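Local atomic coordinates of VgrG protein (Vibrio cholerae, PDB entry 4DTH), a protein that binds ATP and magnesium through its actin cross-linking domain, a toxin module that probably joins actin monomers to one another covalently. Residues A[192-197]-A[357-362]; A[179-184]-A[284-289]. All coordinates share one frame; numbering follows the deposited sequence.

Contact 1: residues A[192-197]-A[357-362]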
# COMPACT_ATOMS: atom_id res chain seq x y z
N LEU A 192 14.06 -6.19 7.86
CA LEU A 192 13.64 -7.60 7.76
C LEU A 192 13.12 -8.12 9.08
O LEU A 192 12.08 -8.77 9.10
CB LEU A 192 14.77 -8.49 7.22
CG LEU A 192 15.00 -8.42 5.70
CD1 LEU A 192 16.31 -9.10 5.33
CD2 LEU A 192 13.83 -9.05 4.92
N ARG A 193 13.80 -7.76 10.19
CA ARG A 193 13.39 -8.18 11.54
C ARG A 193 12.06 -7.55 11.93
O ARG A 193 11.22 -8.22 12.54
CB ARG A 193 14.49 -7.87 12.56
CG ARG A 193 15.74 -8.70 12.30
CD ARG A 193 16.73 -8.66 13.45
NE ARG A 193 17.38 -7.35 13.58
CZ ARG A 193 18.48 -6.98 12.93
NH1 ARG A 193 19.07 -7.81 12.08
NH2 ARG A 193 18.99 -5.78 13.13
N LEU A 194 11.84 -6.27 11.52
CA LEU A 194 10.58 -5.57 11.76
C LEU A 194 9.43 -6.31 11.02
O LEU A 194 8.37 -6.56 11.60
CB LEU A 194 10.68 -4.10 11.30
CG LEU A 194 9.43 -3.24 11.48
CD1 LEU A 194 9.09 -3.05 12.96
CD2 LEU A 194 9.60 -1.89 10.80
N LEU A 195 9.67 -6.69 9.74
CA LEU A 195 8.68 -7.40 8.93
C LEU A 195 8.39 -8.79 9.47
O LEU A 195 7.24 -9.22 9.48
CB LEU A 195 9.12 -7.48 7.46
CG LEU A 195 9.16 -6.16 6.69
CD1 LEU A 195 9.84 -6.35 5.39
CD2 LEU A 195 7.76 -5.57 6.50
N GLU A 196 9.44 -9.49 9.92
CA GLU A 196 9.32 -10.83 10.49
C GLU A 196 8.57 -10.84 11.82
O GLU A 196 8.07 -11.90 12.24
CB GLU A 196 10.68 -11.49 10.62
CG GLU A 196 11.29 -11.91 9.29
CD GLU A 196 12.78 -12.13 9.36
OE1 GLU A 196 13.30 -12.37 10.47
OE2 GLU A 196 13.44 -12.08 8.29
N SER A 197 8.45 -9.67 12.47
CA SER A 197 7.70 -9.53 13.72
C SER A 197 6.18 -9.49 13.48
O SER A 197 5.43 -9.50 14.46
CB SER A 197 8.18 -8.33 14.52
OG SER A 197 7.66 -7.12 13.99
N ASN A 357 6.52 2.72 15.81
CA ASN A 357 7.53 3.64 16.34
C ASN A 357 8.82 3.65 15.52
O ASN A 357 9.36 4.72 15.25
CB ASN A 357 7.84 3.33 17.81
CG ASN A 357 6.66 3.47 18.75
OD1 ASN A 357 6.35 2.57 19.53
ND2 ASN A 357 5.98 4.61 18.69
N GLU A 358 9.27 2.46 15.06
CA GLU A 358 10.48 2.27 14.24
C GLU A 358 10.45 3.05 12.90
O GLU A 358 11.51 3.36 12.36
CB GLU A 358 10.71 0.78 13.94
CG GLU A 358 10.99 -0.07 15.18
CD GLU A 358 9.79 -0.76 15.80
OE1 GLU A 358 8.67 -0.19 15.76
OE2 GLU A 358 9.98 -1.85 16.37
N LEU A 359 9.26 3.34 12.37
CA LEU A 359 9.12 4.02 11.08
C LEU A 359 8.55 5.43 11.15
O LEU A 359 8.39 6.06 10.10
CB LEU A 359 8.32 3.16 10.08
CG LEU A 359 8.83 1.73 9.78
CD1 LEU A 359 7.89 1.04 8.84
CD2 LEU A 359 10.24 1.73 9.19
N GLN A 360 8.24 5.93 12.37
CA GLN A 360 7.68 7.28 12.52
C GLN A 360 8.51 8.41 11.93
O GLN A 360 7.94 9.40 11.45
CB GLN A 360 7.34 7.60 13.98
CG GLN A 360 6.05 6.93 14.43
CD GLN A 360 4.76 7.59 13.92
OE1 GLN A 360 4.75 8.64 13.27
NE2 GLN A 360 3.65 6.96 14.25
N SER A 361 9.87 8.25 11.95
CA SER A 361 10.80 9.25 11.42
C SER A 361 10.63 9.47 9.90
O SER A 361 11.09 10.49 9.39
CB SER A 361 12.24 8.88 11.77
OG SER A 361 12.60 7.65 11.15
N TYR A 362 9.99 8.52 9.18
CA TYR A 362 9.77 8.62 7.73
C TYR A 362 8.52 9.46 7.40
O TYR A 362 8.30 9.80 6.24
CB TYR A 362 9.61 7.21 7.13
CG TYR A 362 10.88 6.39 7.17
CD1 TYR A 362 11.81 6.46 6.14
CD2 TYR A 362 11.15 5.54 8.24
CE1 TYR A 362 12.99 5.71 6.18
CE2 TYR A 362 12.32 4.78 8.28
CZ TYR A 362 13.24 4.87 7.25
OH TYR A 362 14.40 4.14 7.28
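Helix 190-196 meets the loop that follows strand 343-352, and the two backbones come nearest at L194 and E358, whose CA atoms lie 8.2 Å apart. That gap is bridged by side chains, and L194 carries the helix side of it alone. Its CG stands opposite the backbone N (chi1 180°), which places the two methyls between E358 and L359. The two methyls then divide the work. CD1 meets the carboxylate of E358, with L194 CD1 3.7 Å from E358 CD. It lies about as near E358 OE2 as the carboxylate carbon, so an apolar methyl lies against a carboxylate that is probably charged. E358 bends at chi2 (94°), and this turn folds the carboxylate back beside the leucine. CD2 serves the apolar half of the contact: L194 CD2 is 3.8 Å from L359 CG and 4.0 Å from L359 CD2. It also lies 3.9 Å from L359 CD1, so one methyl of L194 sits over the branch point and both methyls of L359. Dispersion and the exclusion of water hold this half together. The surface buried is small, 130 Å². E358 lies at the exposed side and L359 at the buried side. The hydroxyl of S197 donates to L194 O with an OG to O distance of 2.6 Å, and the backbone N of S197 donates to the same oxygen. The hydroxyl approaches at 136° to the C=O bond. L194 and L359 both also touch F352 of strand 343-352. L359 reaches V177 of the adjacent antiparallel strand 173-180 as well, while the helix meets that strand through L192 and L195, which touch V179.

Contact 2: residues A[179-184]-A[284-289]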
# COMPACT_ATOMS: atom_id res chain seq x y z
N VAL A 179 11.39 -5.14 0.34
CA VAL A 179 12.64 -5.88 0.62
C VAL A 179 12.85 -6.97 -0.43
O VAL A 179 11.87 -7.40 -1.04
CB VAL A 179 12.67 -6.49 2.06
CG1 VAL A 179 12.69 -5.41 3.13
CG2 VAL A 179 11.53 -7.49 2.28
N ALA A 180 14.10 -7.46 -0.58
CA ALA A 180 14.39 -8.59 -1.47
C ALA A 180 13.60 -9.79 -0.92
O ALA A 180 13.61 -10.02 0.30
CB ALA A 180 15.88 -8.92 -1.46
N ALA A 181 12.85 -10.50 -1.79
CA ALA A 181 12.03 -11.65 -1.40
C ALA A 181 12.89 -12.74 -0.74
O ALA A 181 12.46 -13.33 0.25
CB ALA A 181 11.27 -12.20 -2.59
N LYS A 182 14.13 -12.92 -1.23
CA LYS A 182 15.07 -13.90 -0.69
C LYS A 182 15.53 -13.58 0.75
O LYS A 182 16.11 -14.43 1.42
CB LYS A 182 16.27 -14.10 -1.64
CG LYS A 182 17.21 -12.92 -1.72
CD LYS A 182 18.44 -13.25 -2.55
CE LYS A 182 19.43 -12.12 -2.46
NZ LYS A 182 20.52 -12.25 -3.46
N GLY A 183 15.26 -12.36 1.20
CA GLY A 183 15.65 -11.93 2.54
C GLY A 183 14.64 -12.24 3.63
O GLY A 183 15.01 -12.28 4.81
N PHE A 184 13.36 -12.42 3.26
CA PHE A 184 12.30 -12.66 4.25
C PHE A 184 12.49 -14.00 4.97
O PHE A 184 12.32 -15.05 4.36
CB PHE A 184 10.90 -12.54 3.62
CG PHE A 184 9.85 -12.11 4.62
CD1 PHE A 184 9.44 -12.97 5.64
CD2 PHE A 184 9.26 -10.86 4.53
CE1 PHE A 184 8.48 -12.57 6.57
CE2 PHE A 184 8.30 -10.46 5.46
CZ PHE A 184 7.91 -11.32 6.47
N SER A 284 2.17 -15.72 -5.32
CA SER A 284 2.70 -16.63 -6.34
C SER A 284 4.01 -16.16 -7.01
O SER A 284 4.75 -17.00 -7.52
CB SER A 284 1.63 -16.97 -7.37
OG SER A 284 1.33 -15.85 -8.18
N LYS A 285 4.33 -14.85 -6.95
CA LYS A 285 5.57 -14.30 -7.53
C LYS A 285 6.82 -14.87 -6.85
O LYS A 285 7.83 -15.09 -7.53
CB LYS A 285 5.59 -12.77 -7.46
CG LYS A 285 4.58 -12.05 -8.38
CD LYS A 285 4.91 -12.09 -9.88
CE LYS A 285 6.06 -11.19 -10.29
NZ LYS A 285 6.30 -11.24 -11.75
N ILE A 286 6.76 -15.13 -5.53
CA ILE A 286 7.91 -15.65 -4.77
C ILE A 286 8.46 -16.99 -5.25
O ILE A 286 9.66 -17.23 -5.11
CB ILE A 286 7.73 -15.54 -3.23
CG1 ILE A 286 9.11 -15.41 -2.52
CG2 ILE A 286 6.89 -16.71 -2.68
CD1 ILE A 286 9.08 -15.14 -1.04
N VAL A 287 7.60 -17.85 -5.85
CA VAL A 287 7.97 -19.16 -6.40
C VAL A 287 9.10 -19.04 -7.44
O VAL A 287 9.95 -19.92 -7.53
CB VAL A 287 6.69 -19.90 -6.92
CG1 VAL A 287 6.93 -20.73 -8.17
CG2 VAL A 287 6.09 -20.76 -5.82
N GLU A 288 9.14 -17.88 -8.15
CA GLU A 288 10.14 -17.55 -9.16
C GLU A 288 11.58 -17.45 -8.62
O GLU A 288 12.52 -17.57 -9.40
CB GLU A 288 9.75 -16.26 -9.91
CG GLU A 288 8.43 -16.34 -10.66
CD GLU A 288 7.81 -15.05 -11.16
OE1 GLU A 288 8.45 -13.98 -11.07
OE2 GLU A 288 6.65 -15.11 -11.65
N ILE A 289 11.75 -17.23 -7.30
CA ILE A 289 13.10 -17.12 -6.72
C ILE A 289 13.75 -18.49 -6.52
O ILE A 289 14.94 -18.55 -6.22
CB ILE A 289 13.19 -16.20 -5.47
CG1 ILE A 289 12.72 -16.91 -4.17
CG2 ILE A 289 12.50 -14.83 -5.70
CD1 ILE A 289 13.08 -16.18 -2.88
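A181, I289 and I286 supply most of the buried surface where the end of strand 173-180 meets the turn of 284-289. A181 begins the 3-10 segment 181-183, and its CB points at the other chain segment. A181 CB lies 3.9 Å from I286 CG1 and 4.3 Å from I289 CG2, so it packs against both isoleucines. I286 has CG1 anti to the backbone N (chi1 -152°), which carries its ethyl arm across to A181. The end of that arm, I286 CD1, is 4.0 Å from A181 CB. I289 is turned differently. Its CG1 lies between the backbone N and the carbonyl carbon (chi1 80°), and its CD1 reaches the backbone of the 3-10 segment. There I289 CD1 is 3.7 Å from K182 CA and 4.1 Å from A181 C. K182 joins through its backbone and its CB, the latter 4.0 Å from I289 CD1. Its extended chain leads away to a salt bridge with E345. The contact is apolar. Among the backbone groups, I289 N bonds to I286 O at 3.0 Å and G183 N to A180 O, while A181 bonds to L346 of strand 343-352. Helix 221-245 closes in on the isoleucines: I286 touches Y230 and L231, and I289 touches V227. A181 and I289 both rest on L346. This is plain hydrophobic packing in the actin cross-linking domain, between the end of a strand inside the sheet and the helical turns before helix 292-307, with helix 221-245 alongside.

The two contacts have centres 19 Å apart. Their segments alternate along the chain in the order 179-184, 192-197, 284-289 and 357-362. Strand 173-180 leads into helix 190-196, so the first segments of contacts 2 and 1 are near neighbours. They also touch: L195 packs on V179 and F184, and L192 lies against G183. Strand 343-352 pairs antiparallel with 173-180 and is touched by residues of both contacts. Contact 2 lies against helix 221-245, and its second segment runs on to helix 292-307. Contact 1 lies nearer the nucleotide, with the side chain of L359 about 10 Å from ATP. Together they tie parts distant in sequence to the strands beside the ATP and magnesium sites.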